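Local coordinates for arylesterase (PDB 5L2P) that hydrolyses aromatic esters, p-nitrophenyl fatty acid esters and aryl dialkyl phosphates such as paraoxon as a serine esterase of the GDXG lipolytic family, at the interface of chains A and B and the interface of chains A and C. Sequence-based numbering; all coordinates share one arbitrary frame. Chains: chain A/B/C, Arylesterase.

Contacts 1 and 2 are neighbouring patches of one two-fold A-B interface; their C-alpha centres lie about 11 Å apart, and A:Val276 and A:Met296 belong to both. Strand 271-276 and helix 287-305 of chain A supply much of its side here: contact 2 is the strand pairing near the two-fold axis, contact 1 the flank where helix meets strand and helix. Contact 3, on another face, joins chain C, its C-alpha centre about 32 Å from that of contact 1 and 23 Å from that of contact 2. Chain A thus touches two copies, although the enzyme is a monomer, so both interfaces may belong to the crystal.

Contact 1: the interface of chains A and B. Residues chain A 276, 288-289, 292, 296; chain B 242, 270-272, 300.
One turn after another, helix 287-305 of an alpha/beta hydrolase of the GDXG family presents A:Arg288, A:Gln292 and A:Met296 to the start of strand 271-276 and to helix 287-304 of chain B. A:Met296 and B:Leu300 cross obliquely, the thioether SD of A:Met296 lying 3.5 Å from CD1 of B:Leu300. The bend at chi3 (-66°) turns the methyl CE of A:Met296 away from that leucine and tip to tip with B:Leu272, 4.0 Å from its CD2. B:Leu300 uses its other branch on A:Gln292: CD2 sits 3.6 Å from CB of A:Gln292, the two side chains crossing at about a right angle. A:Gln292 extends beyond CG and meets B:Leu272 end on, its amide OE1 3.7 Å from the leucine CB. The remaining branch of B:Leu272, CD1, lies 3.8 Å from the methyl CG2 of A:Thr289, which is anti to the backbone N. A:Arg288 starts anti to its backbone N (chi1 177°) and bends at chi3 (44°), bringing the guanidinium to the strand backbone, where NH1 gives a weak hydrogen bond of 3.2 Å to the carbonyl O of B:Thr271. The same NH1 makes another weak bond, 3.3 Å, to OE1 of A:Gln292, linking the two polar ends one helical turn apart. B:Pro270 crosses A:Arg288 at about a right angle, its CB above one guanidinium face near the rim.

Contact 2: the interface of chains A and B. Residues chain A 272-277, 296; chain B 273-277, 296.
The guanidinium groups of A:Arg275 and B:Arg275 stack across the two-fold interface, their planes 24° apart and the CZ atoms of A:Arg275 and B:Arg275 3.4 Å from each other. CZ of B:Arg275 lies over the centre of the A:Arg275 plane, whereas NH1 of A:Arg275 lies nearer the rim of the B:Arg275 plane; OD1 of B:Asn277 lies in that plane at the edge. If both groups are charged, the stack is likely to cost some repulsion. The two phenylalanine rings, A:Phe274 and B:Phe274, meet edge-to-face at 61°, with centroids 5.5 Å apart. Both take the crowded chi1 position, CG between the backbone N and carbonyl carbon (57° in A:Phe274). CE1 of A:Phe274 meets the thioether SD of B:Met296 tip to tip at 4.0 Å, while A:Met296 and B:Met296 cross at about a right angle. Between the layers runs the backbone ladder: N of A:Arg275 donates to O of B:Arg275 at 2.8 Å, and the reciprocal bond matches it. Further out, N of A:Asn277 donates to O of B:Ser273 at 2.7 Å, and its amide ND2 reaches the hydroxyl OG of B:Ser273 at 3.2 Å, nearly in the amide plane; the twin pair repeats both. Strand 271-276 of each chain thus pairs antiparallel about the A:Arg275-B:Arg275 bridge, aligning the sheets of the two chains in this assembly, with arginines on one side and phenylalanines towards helix 287-305 on the other.

Contact 3: the interface of chains A and C. Residues chain A 187, 232-235, 263; chain C 188, 190, 208-209.
The 3-10 turn 231-233 of chain A and the loop stretch after it meet two loop segments of chain C, one carrying C:Pro209, which follows a cis peptide bond. The patch is small, largely apolar and may come from crystal packing. A:Tyr187 points its phenol out with CG anti to the backbone N (chi1 -171°), and its hydroxyl OH donates a hydrogen bond to the carbonyl O of C:Leu188, in the carbonyl plane (C=O...O angle 159°). C:Leu190 crosses the tyrosine at about a right angle: CD1 of C:Leu190 lies 3.5 Å from CE1 of A:Tyr187, and CB sits above one ring face towards the rim. An alanine at A:Tyr187 would remove the hydroxyl and the aromatic ring, and would probably weaken the hold on the C:Leu188 carbonyl and loosen the seat of C:Leu190. A:Leu232 slides oppositely past C:Leu190, its CD2 3.9 Å from the C:Leu190 CB. A:Arg263 bends at chi2 and chi3, so that NH1 and NH2 both make weak hydrogen bonds to O of A:Leu232, which may steady the guanidinium; CB of C:Leu208 lies over one face, toward the rim. On that same side C:Pro209 crosses A:Arg263, and its ring carbon CG lies 3.4 Å from the carbonyl O of A:Ile233.

Contact 1: the interface of chains A and B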
ATOM      1  N   VAL A 276      13.473   5.520  -0.247  1.00 45.29           N
ATOM      2  CA  VAL A 276      14.378   4.881  -1.209  1.00 47.37           C
ATOM      3  C   VAL A 276      13.831   3.489  -1.565  1.00 47.31           C
ATOM      4  O   VAL A 276      13.724   2.604  -0.695  1.00 46.53           O
ATOM      5  CB  VAL A 276      15.794   4.750  -0.642  1.00 50.37           C
ATOM      6  CG1 VAL A 276      16.721   4.065  -1.638  1.00 52.31           C
ATOM      7  CG2 VAL A 276      16.347   6.125  -0.248  1.00 51.97           C
ATOM      8  N   ARG A 288      26.634   1.629  -3.058  1.00 51.68           N
ATOM      9  CA  ARG A 288      26.321   2.694  -4.032  1.00 53.16           C
ATOM     10  C   ARG A 288      25.131   3.555  -3.558  1.00 50.42           C
ATOM     11  O   ARG A 288      25.217   4.774  -3.530  1.00 47.14           O
ATOM     12  CB  ARG A 288      26.005   2.111  -5.434  1.00 57.27           C
ATOM     13  CG  ARG A 288      25.612   3.173  -6.477  1.00 60.61           C
ATOM     14  CD  ARG A 288      25.193   2.600  -7.850  1.00 62.48           C
ATOM     15  NE  ARG A 288      24.294   1.454  -7.698  1.00 66.47           N
ATOM     16  CZ  ARG A 288      22.972   1.512  -7.458  1.00 69.12           C
ATOM     17  NH1 ARG A 288      22.308   2.691  -7.357  1.00 71.28           N
ATOM     18  NH2 ARG A 288      22.299   0.381  -7.320  1.00 67.53           N
ATOM     19  N   THR A 289      24.033   2.908  -3.179  1.00 48.88           N
ATOM     20  CA  THR A 289      22.865   3.631  -2.643  1.00 49.25           C
ATOM     21  C   THR A 289      23.166   4.385  -1.351  1.00 50.59           C
ATOM     22  O   THR A 289      22.723   5.523  -1.145  1.00 49.93           O
ATOM     23  CB  THR A 289      21.703   2.680  -2.376  1.00 48.70           C
ATOM     24  OG1 THR A 289      21.416   1.958  -3.559  1.00 50.75           O
ATOM     25  CG2 THR A 289      20.482   3.427  -2.015  1.00 47.36           C
ATOM     26  N   GLN A 292      25.024   7.542  -2.275  1.00 46.91           N
ATOM     27  CA  GLN A 292      24.132   8.486  -2.959  1.00 45.82           C
ATOM     28  C   GLN A 292      23.203   9.199  -2.010  1.00 43.24           C
ATOM     29  O   GLN A 292      23.042  10.427  -2.113  1.00 45.18           O
ATOM     30  CB  GLN A 292      23.317   7.777  -4.038  1.00 45.94           C
ATOM     31  CG  GLN A 292      24.154   7.428  -5.265  1.00 46.21           C
ATOM     32  CD  GLN A 292      23.366   6.720  -6.314  1.00 46.62           C
ATOM     33  OE1 GLN A 292      22.693   5.710  -6.043  1.00 47.44           O
ATOM     34  NE2 GLN A 292      23.431   7.237  -7.529  1.00 47.71           N
ATOM     35  N   MET A 296      23.255  13.218  -1.319  1.00 50.74           N
ATOM     36  CA  MET A 296      21.996  14.019  -1.437  1.00 53.94           C
ATOM     37  C   MET A 296      21.729  14.855  -0.176  1.00 51.04           C
ATOM     38  O   MET A 296      21.423  16.063  -0.237  1.00 49.00           O
ATOM     39  CB  MET A 296      20.780  13.113  -1.699  1.00 54.70           C
ATOM     40  CG  MET A 296      20.799  12.511  -3.076  1.00 60.19           C
ATOM     41  SD  MET A 296      19.301  11.654  -3.549  1.00 70.51           S
ATOM     42  CE  MET A 296      19.314  10.309  -2.406  1.00 65.93           C
TER
ATOM     43  N   GLN B 242      22.492   4.315 -16.571  1.00 48.02           N
ATOM     44  CA  GLN B 242      22.276   4.446 -15.149  1.00 48.14           C
ATOM     45  C   GLN B 242      21.128   5.429 -14.879  1.00 49.92           C
ATOM     46  O   GLN B 242      21.104   6.546 -15.434  1.00 53.11           O
ATOM     47  CB  GLN B 242      23.564   4.994 -14.541  1.00 49.79           C
ATOM     48  CG  GLN B 242      23.515   5.287 -13.052  1.00 51.20           C
ATOM     49  CD  GLN B 242      24.918   5.626 -12.521  1.00 52.04           C
ATOM     50  OE1 GLN B 242      25.832   5.899 -13.300  1.00 49.35           O
ATOM     51  NE2 GLN B 242      25.085   5.615 -11.188  1.00 52.15           N
ATOM     52  N   PRO B 270      22.172  -0.074 -13.120  1.00 50.85           N
ATOM     53  CA  PRO B 270      22.283   0.537 -11.790  1.00 49.32           C
ATOM     54  C   PRO B 270      21.305   1.698 -11.688  1.00 49.56           C
ATOM     55  O   PRO B 270      21.338   2.625 -12.531  1.00 49.25           O
ATOM     56  CB  PRO B 270      23.734   1.055 -11.721  1.00 48.91           C
ATOM     57  CG  PRO B 270      24.413   0.658 -12.991  1.00 47.97           C
ATOM     58  CD  PRO B 270      23.409   0.045 -13.922  1.00 49.87           C
ATOM     59  N   THR B 271      20.433   1.648 -10.683  1.00 49.90           N
ATOM     60  CA  THR B 271      19.414   2.666 -10.533  1.00 49.00           C
ATOM     61  C   THR B 271      19.182   3.050  -9.088  1.00 45.97           C
ATOM     62  O   THR B 271      19.222   2.232  -8.182  1.00 43.87           O
ATOM     63  CB  THR B 271      18.041   2.253 -11.165  1.00 50.06           C
ATOM     64  OG1 THR B 271      17.471   1.177 -10.432  1.00 53.52           O
ATOM     65  CG2 THR B 271      18.151   1.806 -12.630  1.00 49.41           C
ATOM     66  N   LEU B 272      18.961   4.334  -8.901  1.00 44.65           N
ATOM     67  CA  LEU B 272      18.412   4.871  -7.668  1.00 43.97           C
ATOM     68  C   LEU B 272      16.953   5.307  -7.960  1.00 43.47           C
ATOM     69  O   LEU B 272      16.632   5.893  -8.984  1.00 42.12           O
ATOM     70  CB  LEU B 272      19.222   6.058  -7.200  1.00 44.56           C
ATOM     71  CG  LEU B 272      18.757   6.619  -5.864  1.00 47.31           C
ATOM     72  CD1 LEU B 272      19.096   5.688  -4.704  1.00 49.39           C
ATOM     73  CD2 LEU B 272      19.374   7.999  -5.621  1.00 47.60           C
ATOM     74  N   LEU B 300      23.789  14.238  -7.447  1.00 49.42           N
ATOM     75  CA  LEU B 300      24.040  12.890  -7.922  1.00 48.67           C
ATOM     76  C   LEU B 300      24.673  12.886  -9.288  1.00 49.89           C
ATOM     77  O   LEU B 300      25.611  12.127  -9.530  1.00 54.51           O
ATOM     78  CB  LEU B 300      22.766  12.063  -7.922  1.00 47.41           C
ATOM     79  CG  LEU B 300      22.141  11.793  -6.538  1.00 46.99           C
ATOM     80  CD1 LEU B 300      20.811  11.077  -6.689  1.00 48.06           C
ATOM     81  CD2 LEU B 300      23.023  10.987  -5.618  1.00 48.54           C
TER

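Contact 2: the interface of chains A and B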
ATOM      1  N   LEU A 272      11.205  17.585   4.263  1.00 51.14           N
ATOM      2  CA  LEU A 272      11.337  16.729   3.107  1.00 48.39           C
ATOM      3  C   LEU A 272      11.365  15.306   3.621  1.00 48.14           C
ATOM      4  O   LEU A 272      11.936  14.995   4.615  1.00 53.00           O
ATOM      5  CB  LEU A 272      12.592  17.077   2.335  1.00 47.83           C
ATOM      6  CG  LEU A 272      12.818  16.299   1.063  1.00 48.19           C
ATOM      7  CD1 LEU A 272      11.869  16.735  -0.040  1.00 46.89           C
ATOM      8  CD2 LEU A 272      14.283  16.469   0.620  1.00 49.31           C
ATOM      9  N   SER A 273      10.676  14.432   2.944  1.00 49.51           N
ATOM     10  CA  SER A 273      10.547  13.050   3.302  1.00 47.28           C
ATOM     11  C   SER A 273      10.560  12.270   2.014  1.00 45.90           C
ATOM     12  O   SER A 273       9.750  12.479   1.116  1.00 47.15           O
ATOM     13  CB  SER A 273       9.227  12.814   4.029  1.00 50.15           C
ATOM     14  OG  SER A 273       9.012  11.432   4.247  1.00 52.79           O
ATOM     15  N   PHE A 274      11.504  11.369   1.880  1.00 46.11           N
ATOM     16  CA  PHE A 274      11.500  10.528   0.689  1.00 46.15           C
ATOM     17  C   PHE A 274      11.802   9.117   1.066  1.00 44.08           C
ATOM     18  O   PHE A 274      12.387   8.879   2.094  1.00 46.42           O
ATOM     19  CB  PHE A 274      12.433  11.041  -0.425  1.00 46.55           C
ATOM     20  CG  PHE A 274      13.848  11.189  -0.015  1.00 47.68           C
ATOM     21  CD1 PHE A 274      14.296  12.360   0.555  1.00 48.10           C
ATOM     22  CD2 PHE A 274      14.755  10.159  -0.251  1.00 49.35           C
ATOM     23  CE1 PHE A 274      15.609  12.493   0.940  1.00 49.03           C
ATOM     24  CE2 PHE A 274      16.069  10.271   0.120  1.00 50.40           C
ATOM     25  CZ  PHE A 274      16.502  11.431   0.727  1.00 51.39           C
ATOM     26  N   ARG A 275      11.325   8.191   0.244  1.00 43.96           N
ATOM     27  CA  ARG A 275      11.480   6.768   0.447  1.00 42.48           C
ATOM     28  C   ARG A 275      12.396   6.213  -0.653  1.00 43.79           C
ATOM     29  O   ARG A 275      12.139   6.436  -1.837  1.00 40.57           O
ATOM     30  CB  ARG A 275      10.149   6.085   0.353  1.00 42.10           C
ATOM     31  CG  ARG A 275      10.207   4.553   0.454  1.00 41.80           C
ATOM     32  CD  ARG A 275       8.911   3.942  -0.125  1.00 41.58           C
ATOM     33  NE  ARG A 275       7.734   4.196   0.710  1.00 39.58           N
ATOM     34  CZ  ARG A 275       6.621   3.480   0.638  1.00 37.72           C
ATOM     35  NH1 ARG A 275       6.464   2.569  -0.286  1.00 37.23           N
ATOM     36  NH2 ARG A 275       5.683   3.645   1.531  1.00 38.06           N
ATOM     37  N   VAL A 276      13.473   5.520  -0.247  1.00 45.29           N
ATOM     38  CA  VAL A 276      14.378   4.881  -1.209  1.00 47.37           C
ATOM     39  C   VAL A 276      13.831   3.489  -1.565  1.00 47.31           C
ATOM     40  O   VAL A 276      13.724   2.604  -0.695  1.00 46.53           O
ATOM     41  CB  VAL A 276      15.794   4.750  -0.642  1.00 50.37           C
ATOM     42  CG1 VAL A 276      16.721   4.065  -1.638  1.00 52.31           C
ATOM     43  CG2 VAL A 276      16.347   6.125  -0.248  1.00 51.97           C
ATOM     44  N   ASN A 277      13.474   3.296  -2.830  1.00 44.97           N
ATOM     45  CA  ASN A 277      12.907   2.032  -3.237  1.00 46.17           C
ATOM     46  C   ASN A 277      13.965   0.923  -3.481  1.00 46.10           C
ATOM     47  O   ASN A 277      15.115   1.191  -3.751  1.00 46.14           O
ATOM     48  CB  ASN A 277      12.021   2.226  -4.469  1.00 48.59           C
ATOM     49  CG  ASN A 277      10.795   3.171  -4.215  1.00 50.31           C
ATOM     50  OD1 ASN A 277      10.165   3.163  -3.156  1.00 48.21           O
ATOM     51  ND2 ASN A 277      10.478   3.988  -5.207  1.00 47.56           N
ATOM     52  N   MET A 296      23.255  13.218  -1.319  1.00 50.74           N
ATOM     53  CA  MET A 296      21.996  14.019  -1.437  1.00 53.94           C
ATOM     54  C   MET A 296      21.729  14.855  -0.176  1.00 51.04           C
ATOM     55  O   MET A 296      21.423  16.063  -0.237  1.00 49.00           O
ATOM     56  CB  MET A 296      20.780  13.113  -1.699  1.00 54.70           C
ATOM     57  CG  MET A 296      20.799  12.511  -3.076  1.00 60.19           C
ATOM     58  SD  MET A 296      19.301  11.654  -3.549  1.00 70.51           S
ATOM     59  CE  MET A 296      19.314  10.309  -2.406  1.00 65.93           C
TER
ATOM     60  N   SER B 273      16.064   4.950  -7.059  1.00 42.94           N
ATOM     61  CA  SER B 273      14.661   5.209  -7.211  1.00 41.83           C
ATOM     62  C   SER B 273      14.152   5.662  -5.865  1.00 41.64           C
ATOM     63  O   SER B 273      14.248   4.945  -4.885  1.00 39.13           O
ATOM     64  CB  SER B 273      13.974   3.942  -7.646  1.00 42.23           C
ATOM     65  OG  SER B 273      12.601   4.094  -7.654  1.00 44.87           O
ATOM     66  N   PHE B 274      13.646   6.887  -5.814  1.00 43.67           N
ATOM     67  CA  PHE B 274      13.027   7.347  -4.587  1.00 44.82           C
ATOM     68  C   PHE B 274      11.676   8.043  -4.803  1.00 45.29           C
ATOM     69  O   PHE B 274      11.391   8.588  -5.846  1.00 40.91           O
ATOM     70  CB  PHE B 274      13.969   8.213  -3.783  1.00 45.88           C
ATOM     71  CG  PHE B 274      14.395   9.460  -4.472  1.00 49.48           C
ATOM     72  CD1 PHE B 274      15.456   9.447  -5.368  1.00 50.78           C
ATOM     73  CD2 PHE B 274      13.766  10.678  -4.177  1.00 51.38           C
ATOM     74  CE1 PHE B 274      15.901  10.623  -5.969  1.00 51.53           C
ATOM     75  CE2 PHE B 274      14.183  11.852  -4.793  1.00 53.08           C
ATOM     76  CZ  PHE B 274      15.262  11.826  -5.699  1.00 52.46           C
ATOM     77  N   ARG B 275      10.844   7.989  -3.768  1.00 45.34           N
ATOM     78  CA  ARG B 275       9.519   8.519  -3.771  1.00 43.50           C
ATOM     79  C   ARG B 275       9.432   9.684  -2.796  1.00 44.73           C
ATOM     80  O   ARG B 275       9.730   9.552  -1.598  1.00 42.93           O
ATOM     81  CB  ARG B 275       8.600   7.418  -3.294  1.00 44.41           C
ATOM     82  CG  ARG B 275       7.131   7.775  -3.099  1.00 43.31           C
ATOM     83  CD  ARG B 275       6.436   6.424  -3.055  1.00 42.33           C
ATOM     84  NE  ARG B 275       5.620   6.194  -1.908  1.00 41.23           N
ATOM     85  CZ  ARG B 275       4.861   5.107  -1.794  1.00 40.14           C
ATOM     86  NH1 ARG B 275       4.837   4.196  -2.782  1.00 36.94           N
ATOM     87  NH2 ARG B 275       4.115   4.951  -0.684  1.00 40.75           N
ATOM     88  N   VAL B 276       9.021  10.840  -3.298  1.00 46.11           N
ATOM     89  CA  VAL B 276       8.883  12.022  -2.439  1.00 47.95           C
ATOM     90  C   VAL B 276       7.503  11.990  -1.781  1.00 47.60           C
ATOM     91  O   VAL B 276       6.479  12.057  -2.458  1.00 47.13           O
ATOM     92  CB  VAL B 276       9.033  13.292  -3.265  1.00 50.52           C
ATOM     93  CG1 VAL B 276       8.789  14.525  -2.414  1.00 52.80           C
ATOM     94  CG2 VAL B 276      10.424  13.316  -3.915  1.00 50.71           C
ATOM     95  N   ASN B 277       7.475  11.849  -0.465  1.00 48.62           N
ATOM     96  CA  ASN B 277       6.233  11.732   0.264  1.00 49.87           C
ATOM     97  C   ASN B 277       5.492  13.078   0.509  1.00 50.60           C
ATOM     98  O   ASN B 277       6.090  14.156   0.491  1.00 50.75           O
ATOM     99  CB  ASN B 277       6.515  11.028   1.572  1.00 51.62           C
ATOM    100  CG  ASN B 277       6.985   9.592   1.353  1.00 55.32           C
ATOM    101  OD1 ASN B 277       6.408   8.868   0.520  1.00 60.37           O
ATOM    102  ND2 ASN B 277       8.012   9.154   2.107  1.00 53.15           N
ATOM    103  N   MET B 296      19.114  17.698  -5.161  1.00 50.89           N
ATOM    104  CA  MET B 296      19.560  16.338  -4.921  1.00 50.88           C
ATOM    105  C   MET B 296      19.949  15.648  -6.224  1.00 49.05           C
ATOM    106  O   MET B 296      20.995  15.001  -6.281  1.00 49.69           O
ATOM    107  CB  MET B 296      18.475  15.560  -4.201  1.00 50.80           C
ATOM    108  CG  MET B 296      18.326  15.975  -2.744  1.00 51.61           C
ATOM    109  SD  MET B 296      17.159  14.913  -1.868  1.00 55.75           S
ATOM    110  CE  MET B 296      15.633  15.028  -2.817  1.00 53.62           C
TER

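Contact 3: the interface of chains A and C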
ATOM      1  N   TYR A 187       8.746   4.767  17.296  1.00 47.38           N
ATOM      2  CA  TYR A 187       7.532   4.248  17.925  1.00 47.52           C
ATOM      3  C   TYR A 187       7.541   2.715  17.993  1.00 46.74           C
ATOM      4  O   TYR A 187       8.191   2.052  17.175  1.00 46.92           O
ATOM      5  CB  TYR A 187       6.287   4.701  17.094  1.00 48.01           C
ATOM      6  CG  TYR A 187       4.964   4.403  17.768  1.00 48.60           C
ATOM      7  CD1 TYR A 187       4.652   4.981  18.997  1.00 49.10           C
ATOM      8  CD2 TYR A 187       4.033   3.531  17.200  1.00 50.26           C
ATOM      9  CE1 TYR A 187       3.474   4.685  19.657  1.00 50.84           C
ATOM     10  CE2 TYR A 187       2.801   3.281  17.827  1.00 50.40           C
ATOM     11  CZ  TYR A 187       2.535   3.862  19.066  1.00 52.05           C
ATOM     12  OH  TYR A 187       1.360   3.634  19.781  1.00 53.16           O
ATOM     13  N   LEU A 232       7.157   9.708  18.346  1.00 50.79           N
ATOM     14  CA  LEU A 232       5.909   9.766  17.612  1.00 52.94           C
ATOM     15  C   LEU A 232       4.700   9.974  18.566  1.00 55.73           C
ATOM     16  O   LEU A 232       3.695  10.530  18.163  1.00 56.51           O
ATOM     17  CB  LEU A 232       5.745   8.500  16.763  1.00 50.01           C
ATOM     18  CG  LEU A 232       4.725   8.592  15.643  1.00 48.95           C
ATOM     19  CD1 LEU A 232       5.067   9.649  14.605  1.00 50.17           C
ATOM     20  CD2 LEU A 232       4.590   7.232  14.982  1.00 47.73           C
ATOM     21  N   ILE A 233       4.833   9.532  19.822  1.00 55.40           N
ATOM     22  CA  ILE A 233       3.758   9.623  20.786  1.00 54.85           C
ATOM     23  C   ILE A 233       3.731  10.967  21.459  1.00 55.49           C
ATOM     24  O   ILE A 233       2.880  11.228  22.304  1.00 58.74           O
ATOM     25  CB  ILE A 233       3.835   8.494  21.854  1.00 54.37           C
ATOM     26  CG1 ILE A 233       2.431   8.217  22.399  1.00 56.92           C
ATOM     27  CG2 ILE A 233       4.803   8.806  22.990  1.00 53.63           C
ATOM     28  CD1 ILE A 233       2.346   7.110  23.440  1.00 57.82           C
ATOM     29  N   ALA A 234       4.651  11.841  21.097  1.00 55.42           N
ATOM     30  CA  ALA A 234       4.668  13.191  21.670  1.00 57.79           C
ATOM     31  C   ALA A 234       3.372  13.927  21.376  1.00 62.51           C
ATOM     32  O   ALA A 234       2.859  13.882  20.266  1.00 65.19           O
ATOM     33  CB  ALA A 234       5.841  13.979  21.125  1.00 57.22           C
ATOM     34  N   GLU A 235       2.838  14.630  22.367  1.00 67.67           N
ATOM     35  CA  GLU A 235       1.656  15.494  22.161  1.00 67.85           C
ATOM     36  C   GLU A 235       1.923  16.587  21.163  1.00 64.02           C
ATOM     37  O   GLU A 235       1.125  16.820  20.288  1.00 66.21           O
ATOM     38  CB  GLU A 235       1.171  16.093  23.481  1.00 72.36           C
ATOM     39  CG  GLU A 235       0.602  15.045  24.421  1.00 79.28           C
ATOM     40  CD  GLU A 235      -0.145  15.642  25.616  1.00 89.86           C
ATOM     41  OE1 GLU A 235      -0.712  16.762  25.495  1.00 94.17           O
ATOM     42  OE2 GLU A 235      -0.185  14.988  26.688  1.00 97.17           O
ATOM     43  N   ARG A 263       3.674  13.925  10.592  1.00 51.63           N
ATOM     44  CA  ARG A 263       3.360  14.626  11.823  1.00 53.03           C
ATOM     45  C   ARG A 263       4.079  15.974  11.958  1.00 51.30           C
ATOM     46  O   ARG A 263       3.498  16.952  12.474  1.00 49.36           O
ATOM     47  CB  ARG A 263       3.648  13.754  13.052  1.00 53.52           C
ATOM     48  CG  ARG A 263       2.554  12.744  13.314  1.00 56.14           C
ATOM     49  CD  ARG A 263       1.391  13.315  14.105  1.00 60.79           C
ATOM     50  NE  ARG A 263       1.689  13.516  15.524  1.00 65.85           N
ATOM     51  CZ  ARG A 263       1.850  12.535  16.424  1.00 68.44           C
ATOM     52  NH1 ARG A 263       1.808  11.231  16.062  1.00 69.19           N
ATOM     53  NH2 ARG A 263       2.085  12.856  17.699  1.00 66.64           N
TER
ATOM     54  N   LEU C 188      -3.136   1.086  19.892  1.00 46.87           N
ATOM     55  CA  LEU C 188      -2.853   2.504  19.664  1.00 48.65           C
ATOM     56  C   LEU C 188      -1.864   2.640  18.510  1.00 47.75           C
ATOM     57  O   LEU C 188      -0.675   2.841  18.693  1.00 50.61           O
ATOM     58  CB  LEU C 188      -2.303   3.204  20.935  1.00 51.13           C
ATOM     59  CG  LEU C 188      -2.341   4.731  20.861  1.00 53.84           C
ATOM     60  CD1 LEU C 188      -3.771   5.283  21.031  1.00 54.18           C
ATOM     61  CD2 LEU C 188      -1.434   5.309  21.934  1.00 57.74           C
ATOM     62  N   LEU C 190      -0.186   4.508  15.633  1.00 47.09           N
ATOM     63  CA  LEU C 190       0.135   5.850  15.169  1.00 45.80           C
ATOM     64  C   LEU C 190       0.919   5.865  13.844  1.00 45.29           C
ATOM     65  O   LEU C 190       1.158   6.941  13.240  1.00 46.79           O
ATOM     66  CB  LEU C 190       0.968   6.531  16.231  1.00 49.06           C
ATOM     67  CG  LEU C 190       0.433   6.617  17.668  1.00 52.39           C
ATOM     68  CD1 LEU C 190       1.450   7.284  18.590  1.00 52.72           C
ATOM     69  CD2 LEU C 190      -0.916   7.337  17.696  1.00 52.01           C
ATOM     70  N   LEU C 208      -4.442  12.414  16.921  1.00 61.86           N
ATOM     71  CA  LEU C 208      -3.220  11.733  17.381  1.00 57.84           C
ATOM     72  C   LEU C 208      -2.454  12.653  18.323  1.00 59.54           C
ATOM     73  O   LEU C 208      -2.503  13.884  18.173  1.00 61.16           O
ATOM     74  CB  LEU C 208      -2.342  11.354  16.193  1.00 55.16           C
ATOM     75  CG  LEU C 208      -2.973  10.437  15.151  1.00 53.50           C
ATOM     76  CD1 LEU C 208      -2.005  10.110  14.017  1.00 52.79           C
ATOM     77  CD2 LEU C 208      -3.423   9.164  15.840  1.00 52.66           C
ATOM     78  N   PRO C 209      -1.717  12.075  19.295  1.00 59.02           N
ATOM     79  CA  PRO C 209      -1.489  10.664  19.532  1.00 58.36           C
ATOM     80  C   PRO C 209      -2.590   9.946  20.270  1.00 58.53           C
ATOM     81  O   PRO C 209      -2.804   8.757  19.988  1.00 61.77           O
ATOM     82  CB  PRO C 209      -0.192  10.647  20.339  1.00 59.05           C
ATOM     83  CG  PRO C 209      -0.249  11.899  21.086  1.00 60.94           C
ATOM     84  CD  PRO C 209      -0.871  12.895  20.168  1.00 60.51           C
TER